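Local coordinates for protein amidase (PDB 5EWQ) that probably hydrolyses amide bonds to give a carboxylate and ammonia, as a serine hydrolase of the amidase signature family, at residues Q236-G240 / P470-D474; M179-Y183 / D200-S204; Y194-F199 / Y473-P479. All blocks are in the same frame, centred on the assembly; numbering follows the deposited sequence.

Contact 1 (Q236-G240 / P470-D474); sequences QSVVG and PAGYD
This contact lies at the fraying end of an antiparallel strand pair in the central mixed sheet of the amidase fold, where strands 239-242 and 466-473 are neighbours. From CA 237 to 239 and from CA 470 to 473 the chains run 171° apart, and the closest approach of their CA atoms is Ser237 to Pro470, 4.9 Å. Regular pairing sits further along, with Gly240 bonded to Ala468. Before it, Ser237 adopts left-handed backbone angles (55/52), then Val238 (-136/170) and Val239 (-89/133) extend. On the other strand, Ala471 (-102/-6) and Gly472 (129/-155) both face Val480, forming a classic beta bulge; the angles of Gly472 demand glycine.

Pro470 (C-gamma exo) points its CB toward 236-240 and is the most covered residue here, at 78 Å². Its CD lies 3.9 Å from Val239 CG2 (Val239 chi1 t), its CG 3.9 Å from Val238 N, and its CB 3.7 Å from Ser237 OG. Tyr473 (chi1 m, chi2 -88°) sends its hydroxyl back toward Ser237, the same hydroxyl also accepting from the Lys509 amide in the C-terminal tail. Ser237, with chi1 t, donates from OG to Tyr473 OH at 3.0 Å.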
loop_
_atom_site.group_PDB
_atom_site.type_symbol
_atom_site.label_atom_id
_atom_site.label_comp_id
_atom_site.label_asym_id
_atom_site.label_seq_id
_atom_site.Cartn_x
_atom_site.Cartn_y
_atom_site.Cartn_z
ATOM N N GLN A 236 0.753 9.466 5.868
ATOM C CA GLN A 236 2.080 9.837 5.391
ATOM C C GLN A 236 2.000 10.654 4.104
ATOM O O GLN A 236 2.978 10.760 3.363
ATOM C CB GLN A 236 2.937 8.589 5.181
ATOM C CG GLN A 236 3.068 7.727 6.429
ATOM C CD GLN A 236 4.051 6.592 6.257
ATOM O OE1 GLN A 236 5.032 6.713 5.527
ATOM N NE2 GLN A 236 3.793 5.477 6.930
ATOM N N SER A 237 0.822 11.218 3.850
ATOM C CA SER A 237 0.600 12.154 2.748
ATOM C C SER A 237 0.999 11.602 1.379
ATOM O O SER A 237 1.756 12.237 0.646
ATOM C CB SER A 237 1.356 13.459 3.014
ATOM O OG SER A 237 1.030 14.446 2.051
ATOM N N VAL A 238 0.491 10.421 1.040
ATOM C CA VAL A 238 0.713 9.844 -0.284
ATOM C C VAL A 238 -0.579 9.249 -0.831
ATOM O O VAL A 238 -1.569 9.124 -0.110
ATOM C CB VAL A 238 1.808 8.753 -0.268
ATOM C CG1 VAL A 238 3.178 9.366 -0.021
ATOM C CG2 VAL A 238 1.493 7.692 0.770
ATOM N N VAL A 239 -0.563 8.884 -2.109
ATOM C CA VAL A 239 -1.739 8.320 -2.763
ATOM C C VAL A 239 -1.780 6.803 -2.611
ATOM O O VAL A 239 -0.780 6.122 -2.831
ATOM C CB VAL A 239 -1.775 8.686 -4.262
ATOM C CG1 VAL A 239 -2.980 8.051 -4.942
ATOM C CG2 VAL A 239 -1.792 10.196 -4.439
ATOM N N GLY A 240 -2.941 6.281 -2.229
ATOM C CA GLY A 240 -3.126 4.849 -2.077
ATOM C C GLY A 240 -4.472 4.387 -2.600
ATOM O O GLY A 240 -5.500 5.006 -2.323
ATOM N N PRO A 470 -3.787 13.020 -0.635
ATOM C CA PRO A 470 -3.306 13.989 0.359
ATOM C C PRO A 470 -4.202 15.222 0.477
ATOM O O PRO A 470 -4.346 15.976 -0.486
ATOM C CB PRO A 470 -1.923 14.373 -0.173
ATOM C CG PRO A 470 -1.471 13.166 -0.912
ATOM C CD PRO A 470 -2.707 12.573 -1.532
ATOM N N ALA A 471 -4.792 15.416 1.652
ATOM C CA ALA A 471 -5.736 16.509 1.862
ATOM C C ALA A 471 -5.106 17.678 2.612
ATOM O O ALA A 471 -5.735 18.722 2.782
ATOM C CB ALA A 471 -6.961 16.005 2.608
ATOM N N GLY A 472 -3.868 17.501 3.062
ATOM C CA GLY A 472 -3.158 18.567 3.745
ATOM C C GLY A 472 -2.562 18.159 5.077
ATOM O O GLY A 472 -2.281 16.984 5.313
ATOM N N TYR A 473 -2.366 19.141 5.950
ATOM C CA TYR A 473 -1.748 18.912 7.251
ATOM C C TYR A 473 -2.435 19.752 8.323
ATOM O O TYR A 473 -2.739 20.924 8.101
ATOM C CB TYR A 473 -0.252 19.239 7.198
ATOM C CG TYR A 473 0.465 18.643 6.005
ATOM C CD1 TYR A 473 1.004 17.363 6.062
ATOM C CD2 TYR A 473 0.598 19.357 4.822
ATOM C CE1 TYR A 473 1.656 16.815 4.973
ATOM C CE2 TYR A 473 1.248 18.817 3.729
ATOM C CZ TYR A 473 1.776 17.546 3.810
ATOM O OH TYR A 473 2.424 17.003 2.724
ATOM N N ASP A 474 -2.673 19.152 9.486
ATOM C CA ASP A 474 -3.359 19.845 10.572
ATOM C C ASP A 474 -2.463 20.901 11.215
ATOM O O ASP A 474 -1.375 21.192 10.716
ATOM C CB ASP A 474 -3.845 18.845 11.625
ATOM C CG ASP A 474 -2.707 18.109 12.307
ATOM O OD1 ASP A 474 -1.577 18.136 11.779
ATOM O OD2 ASP A 474 -2.945 17.499 13.371
#

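Contact 2 (M179-Y183 / D200-S204); sequences MPSGY and DTSGS
Here two irregular loops meet beside the probable active site of the amidase signature fold: a type II beta turn spanning Pro180 to Tyr183 leans against the irregular run 200-204 that leads into helix 206-213. The run ends at Ser204, which is preceded by a cis peptide and whose OG is hydrogen-bonded to both Lys122 NZ and Ser228 OG. These three residues are consistent with the Ser-cisSer-Lys catalytic triad of this family, so the contact probably borders the catalytic centre.

The turn has Ser181 at -67/142 and Gly182 at 89/-4, and is closed by a weak bond of 3.4 Å from Tyr183 N to Pro180 O. Gly182 N is held by Ser169 OG, and Ser181 O accepts from Gln189 NE2. Across from it, the backbone passes through Asp200 (-66/161), Thr201 (-96/-15), Ser202 (61/-179) and Gly203 (-155/180). The nearest CA atoms are those of Ser181 and Ser202, 5.1 Å apart.

Ser181 is the main knob, covered over 71 Å². With chi1 p, its OG makes a weak 3.2 Å hydrogen bond to Asp200 OD1 and lies 3.3 Å from Ser202 N, while its CB is 3.9 Å from Gly203 N. Thr201, also chi1 p, bonds back through OG1 to Ser202 O at 3.1 Å. That bond orients the hydroxyl, and Thr201 OG1 lies 3.3 Å from Ser181 O. Glycine is required at 182 twice over: its backbone angles suit no side chain, and an ideal CB would clash with Thr201 OG1, whereas Gly182 CA itself sits 3.6 Å from that OG1.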
loop_
_atom_site.group_PDB
_atom_site.type_symbol
_atom_site.label_atom_id
_atom_site.label_comp_id
_atom_site.label_asym_id
_atom_site.label_seq_id
_atom_site.Cartn_x
_atom_site.Cartn_y
_atom_site.Cartn_z
HETATM N N MSE A 179 0.378 -3.924 19.851
HETATM C CA MSE A 179 1.466 -3.687 18.909
HETATM C C MSE A 179 1.251 -2.396 18.126
HETATM O O MSE A 179 0.203 -2.207 17.510
HETATM C CB MSE A 179 1.606 -4.865 17.942
HETATM C CG MSE A 179 2.834 -4.787 17.050
HETATM SE SE MSE A 179 2.847 -6.153 15.660
HETATM C CE MSE A 179 1.366 -5.480 14.585
ATOM N N PRO A 180 2.251 -1.503 18.151
ATOM C CA PRO A 180 2.188 -0.247 17.399
ATOM C C PRO A 180 2.219 -0.486 15.895
ATOM O O PRO A 180 2.863 -1.429 15.435
ATOM C CB PRO A 180 3.443 0.502 17.859
ATOM C CG PRO A 180 4.383 -0.573 18.285
ATOM C CD PRO A 180 3.518 -1.639 18.890
ATOM N N SER A 181 1.523 0.359 15.142
ATOM C CA SER A 181 1.494 0.242 13.693
ATOM C C SER A 181 2.868 0.530 13.102
ATOM O O SER A 181 3.587 1.407 13.580
ATOM C CB SER A 181 0.453 1.191 13.099
ATOM O OG SER A 181 0.725 2.534 13.458
ATOM N N GLY A 182 3.229 -0.217 12.064
ATOM C CA GLY A 182 4.513 -0.038 11.414
ATOM C C GLY A 182 5.611 -0.883 12.031
ATOM O O GLY A 182 6.744 -0.892 11.550
ATOM N N TYR A 183 5.282 -1.600 13.100
ATOM C CA TYR A 183 6.259 -2.466 13.748
ATOM C C TYR A 183 6.227 -3.883 13.183
ATOM O O TYR A 183 5.160 -4.432 12.905
ATOM C CB TYR A 183 6.032 -2.512 15.262
ATOM C CG TYR A 183 6.967 -3.467 15.971
ATOM C CD1 TYR A 183 8.261 -3.084 16.302
ATOM C CD2 TYR A 183 6.560 -4.756 16.298
ATOM C CE1 TYR A 183 9.123 -3.957 16.945
ATOM C CE2 TYR A 183 7.416 -5.634 16.939
ATOM C CZ TYR A 183 8.695 -5.228 17.261
ATOM O OH TYR A 183 9.549 -6.100 17.900
ATOM N N ASP A 200 2.353 8.674 14.241
ATOM C CA ASP A 200 2.264 7.262 13.893
ATOM C C ASP A 200 2.346 7.095 12.382
ATOM O O ASP A 200 2.129 8.045 11.631
ATOM C CB ASP A 200 0.970 6.645 14.429
ATOM C CG ASP A 200 1.182 5.873 15.719
ATOM O OD1 ASP A 200 1.569 4.688 15.645
ATOM O OD2 ASP A 200 0.959 6.450 16.805
ATOM N N THR A 201 2.669 5.886 11.938
ATOM C CA THR A 201 2.768 5.602 10.513
ATOM C C THR A 201 1.476 5.010 9.977
ATOM O O THR A 201 1.267 4.957 8.764
ATOM C CB THR A 201 3.910 4.621 10.211
ATOM O OG1 THR A 201 3.674 3.387 10.901
ATOM C CG2 THR A 201 5.235 5.195 10.659
ATOM N N SER A 202 0.624 4.561 10.896
ATOM C CA SER A 202 -0.554 3.757 10.575
ATOM C C SER A 202 -0.125 2.457 9.900
ATOM O O SER A 202 1.067 2.196 9.732
ATOM C CB SER A 202 -1.536 4.529 9.691
ATOM O OG SER A 202 -2.649 3.722 9.351
ATOM N N GLY A 203 -1.093 1.630 9.523
ATOM C CA GLY A 203 -0.773 0.343 8.938
ATOM C C GLY A 203 -1.866 -0.211 8.050
ATOM O O GLY A 203 -2.917 0.406 7.888
ATOM N N SER A 204 -1.620 -1.389 7.483
ATOM C CA SER A 204 -0.393 -2.132 7.751
ATOM C C SER A 204 0.685 -1.883 6.697
ATOM O O SER A 204 1.825 -2.316 6.860
ATOM C CB SER A 204 -0.692 -3.628 7.841
ATOM O OG SER A 204 -1.185 -4.122 6.608
#

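Contact 3 (Y194-F199 / Y473-P479)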
loop_
_atom_site.group_PDB
_atom_site.type_symbol
_atom_site.label_atom_id
_atom_site.label_comp_id
_atom_site.label_asym_id
_atom_site.label_seq_id
_atom_site.Cartn_x
_atom_site.Cartn_y
_atom_site.Cartn_z
ATOM N N TYR A 194 7.308 12.480 8.215
ATOM C CA TYR A 194 6.849 13.832 8.519
ATOM C C TYR A 194 7.022 14.171 9.995
ATOM O O TYR A 194 6.776 15.302 10.414
ATOM C CB TYR A 194 5.386 14.003 8.109
ATOM C CG TYR A 194 5.191 14.115 6.615
ATOM C CD1 TYR A 194 5.272 15.345 5.978
ATOM C CD2 TYR A 194 4.934 12.991 5.842
ATOM C CE1 TYR A 194 5.098 15.456 4.613
ATOM C CE2 TYR A 194 4.760 13.091 4.475
ATOM C CZ TYR A 194 4.842 14.327 3.866
ATOM O OH TYR A 194 4.669 14.432 2.507
ATOM N N GLY A 195 7.451 13.188 10.778
ATOM C CA GLY A 195 7.675 13.387 12.198
ATOM C C GLY A 195 7.798 12.078 12.953
ATOM O O GLY A 195 6.815 11.590 13.513
ATOM N N PRO A 196 9.011 11.501 12.970
ATOM C CA PRO A 196 9.299 10.233 13.650
ATOM C C PRO A 196 8.879 10.257 15.115
ATOM O O PRO A 196 8.997 11.300 15.759
ATOM C CB PRO A 196 10.819 10.104 13.519
ATOM C CG PRO A 196 11.153 10.891 12.299
ATOM C CD PRO A 196 10.202 12.049 12.299
ATOM N N ILE A 197 8.375 9.127 15.611
ATOM C CA ILE A 197 7.870 8.989 16.982
ATOM C C ILE A 197 6.657 9.883 17.252
ATOM O O ILE A 197 5.646 9.420 17.780
ATOM C CB ILE A 197 8.966 9.295 18.031
ATOM C CG1 ILE A 197 10.188 8.404 17.803
ATOM C CG2 ILE A 197 8.423 9.110 19.440
ATOM C CD1 ILE A 197 9.896 6.925 17.924
HETATM N N MSE A 198 6.766 11.159 16.890
HETATM C CA MSE A 198 5.686 12.122 17.073
HETATM C C MSE A 198 4.410 11.681 16.361
HETATM O O MSE A 198 3.329 11.681 16.950
HETATM C CB MSE A 198 6.115 13.500 16.563
HETATM C CG MSE A 198 5.209 14.640 16.999
HETATM SE SE MSE A 198 5.592 16.295 16.039
HETATM C CE MSE A 198 7.540 16.225 16.081
ATOM N N PHE A 199 4.543 11.303 15.094
ATOM C CA PHE A 199 3.401 10.863 14.300
ATOM C C PHE A 199 3.467 9.366 14.026
ATOM O O PHE A 199 4.509 8.847 13.627
ATOM C CB PHE A 199 3.339 11.630 12.975
ATOM C CG PHE A 199 3.261 13.121 13.135
ATOM C CD1 PHE A 199 2.589 13.684 14.208
ATOM C CD2 PHE A 199 3.862 13.961 12.212
ATOM C CE1 PHE A 199 2.518 15.057 14.356
ATOM C CE2 PHE A 199 3.793 15.333 12.353
ATOM C CZ PHE A 199 3.120 15.882 13.428
ATOM N N TYR A 473 -2.366 19.141 5.950
ATOM C CA TYR A 473 -1.748 18.912 7.251
ATOM C C TYR A 473 -2.435 19.752 8.323
ATOM O O TYR A 473 -2.739 20.924 8.101
ATOM C CB TYR A 473 -0.252 19.239 7.198
ATOM C CG TYR A 473 0.465 18.643 6.005
ATOM C CD1 TYR A 473 1.004 17.363 6.062
ATOM C CD2 TYR A 473 0.598 19.357 4.822
ATOM C CE1 TYR A 473 1.656 16.815 4.973
ATOM C CE2 TYR A 473 1.248 18.817 3.729
ATOM C CZ TYR A 473 1.776 17.546 3.810
ATOM O OH TYR A 473 2.424 17.003 2.724
ATOM N N ASP A 474 -2.673 19.152 9.486
ATOM C CA ASP A 474 -3.359 19.845 10.572
ATOM C C ASP A 474 -2.463 20.901 11.215
ATOM O O ASP A 474 -1.375 21.192 10.716
ATOM C CB ASP A 474 -3.845 18.845 11.625
ATOM C CG ASP A 474 -2.707 18.109 12.307
ATOM O OD1 ASP A 474 -1.577 18.136 11.779
ATOM O OD2 ASP A 474 -2.945 17.499 13.371
ATOM N N ASN A 475 -2.922 21.466 12.326
ATOM C CA ASN A 475 -2.194 22.535 13.001
ATOM C C ASN A 475 -0.866 22.071 13.593
ATOM O O ASN A 475 0.029 22.880 13.837
ATOM C CB ASN A 475 -3.061 23.156 14.099
ATOM C CG ASN A 475 -4.337 23.771 13.557
ATOM O OD1 ASN A 475 -4.393 24.196 12.402
ATOM N ND2 ASN A 475 -5.369 23.825 14.391
ATOM N N ASN A 476 -0.742 20.767 13.823
ATOM C CA ASN A 476 0.485 20.204 14.375
ATOM C C ASN A 476 1.423 19.689 13.289
ATOM O O ASN A 476 2.563 19.317 13.567
ATOM C CB ASN A 476 0.160 19.081 15.360
ATOM C CG ASN A 476 -0.411 19.599 16.664
ATOM O OD1 ASN A 476 -0.021 20.662 17.145
ATOM N ND2 ASN A 476 -1.341 18.848 17.243
ATOM N N GLY A 477 0.939 19.668 12.052
ATOM C CA GLY A 477 1.744 19.224 10.930
ATOM C C GLY A 477 1.544 17.759 10.602
ATOM O O GLY A 477 2.185 17.223 9.696
ATOM N N GLU A 478 0.654 17.105 11.341
ATOM C CA GLU A 478 0.346 15.701 11.097
ATOM C C GLU A 478 -0.489 15.555 9.830
ATOM O O GLU A 478 -1.531 16.196 9.691
ATOM C CB GLU A 478 -0.385 15.092 12.292
ATOM C CG GLU A 478 -0.659 13.602 12.156
ATOM C CD GLU A 478 -1.023 12.955 13.478
ATOM O OE1 GLU A 478 -1.013 13.658 14.510
ATOM O OE2 GLU A 478 -1.315 11.740 13.485
ATOM N N PRO A 479 -0.023 14.712 8.898
ATOM C CA PRO A 479 -0.666 14.499 7.597
ATOM C C PRO A 479 -2.114 14.022 7.702
ATOM O O PRO A 479 -2.427 13.135 8.495
ATOM C CB PRO A 479 0.210 13.422 6.948
ATOM C CG PRO A 479 1.537 13.575 7.605
ATOM C CD PRO A 479 1.228 13.945 9.022
#
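Two aromatic bumps on the loop 194-199 fit against the turn of a beta hairpin, and together they account for most of what that loop contributes to the 314 Å² buried. The hairpin carries a type I turn from Asp474 to Gly477 followed by a G1 bulge: Gly477 N bonds to Asp474 O at 3.1 Å and Asp474 N to Glu478 O at 3.2 Å, with Gly477 at left-handed angles (94/2). Asp474 OD1 also takes a very short but poorly angled, weak hydrogen bond from Glu478 N, 2.5 Å at 117°.

Phe199, covered over 93 Å², enters the hollow along the returning arm of the turn. Glu478 CB lies over one face of its ring, 3.8 Å from the centroid and 19° off the normal, a CH-pi contact; at the ring edge, CZ meets Asn476 O at 3.5 Å. CE2 comes within 3.6 Å of Gly477 O. Space for the ring exists on its own side because residue 195 is glycine: a CB there would clash with Phe199 CD2. The fold-back is fixed by Phe199 N bonding to Gly195 O at 2.8 Å.

In turn, the Pro479 ring is a bump filling the notch between the two aromatics, its CG 3.8 Å from Tyr194 CG and its CD 4.1 Å from Phe199 CD2. Beyond it the rings of Tyr194 and Tyr473 meet obliquely, centroids 5.5 Å apart and planes at 41°. Their hydroxyls bond to Lys509 O and N respectively. The contact thus seats the loop leading to helix 206-213 on the connection between sheet strands 466-473 and 479-485, beside the C-terminal tail.

How the contacts relate
From the N terminus, contact 2 closes first, joining 179-183 to 200-204 across a short loop that includes strand 188-189 and the end of strand 183-184. Contact 3 starts inside that loop, at 194-199, and ends at 473-479, so contacts 2 and 3 cross. Contact 1 opens only after contact 2 has closed and returns to the same hairpin as contact 3, sharing Tyr473 and Asp474 with it. Contacts 1 and 3 touch through Tyr194 CE2, 3.1 Å from Gln236 O; a probable hydrogen bond from Gln236 NE2 to Thr201 O, 3.2 Å, links contacts 1 and 2. Together they tie the loops before helix 206-213 to the central sheet's late hairpin.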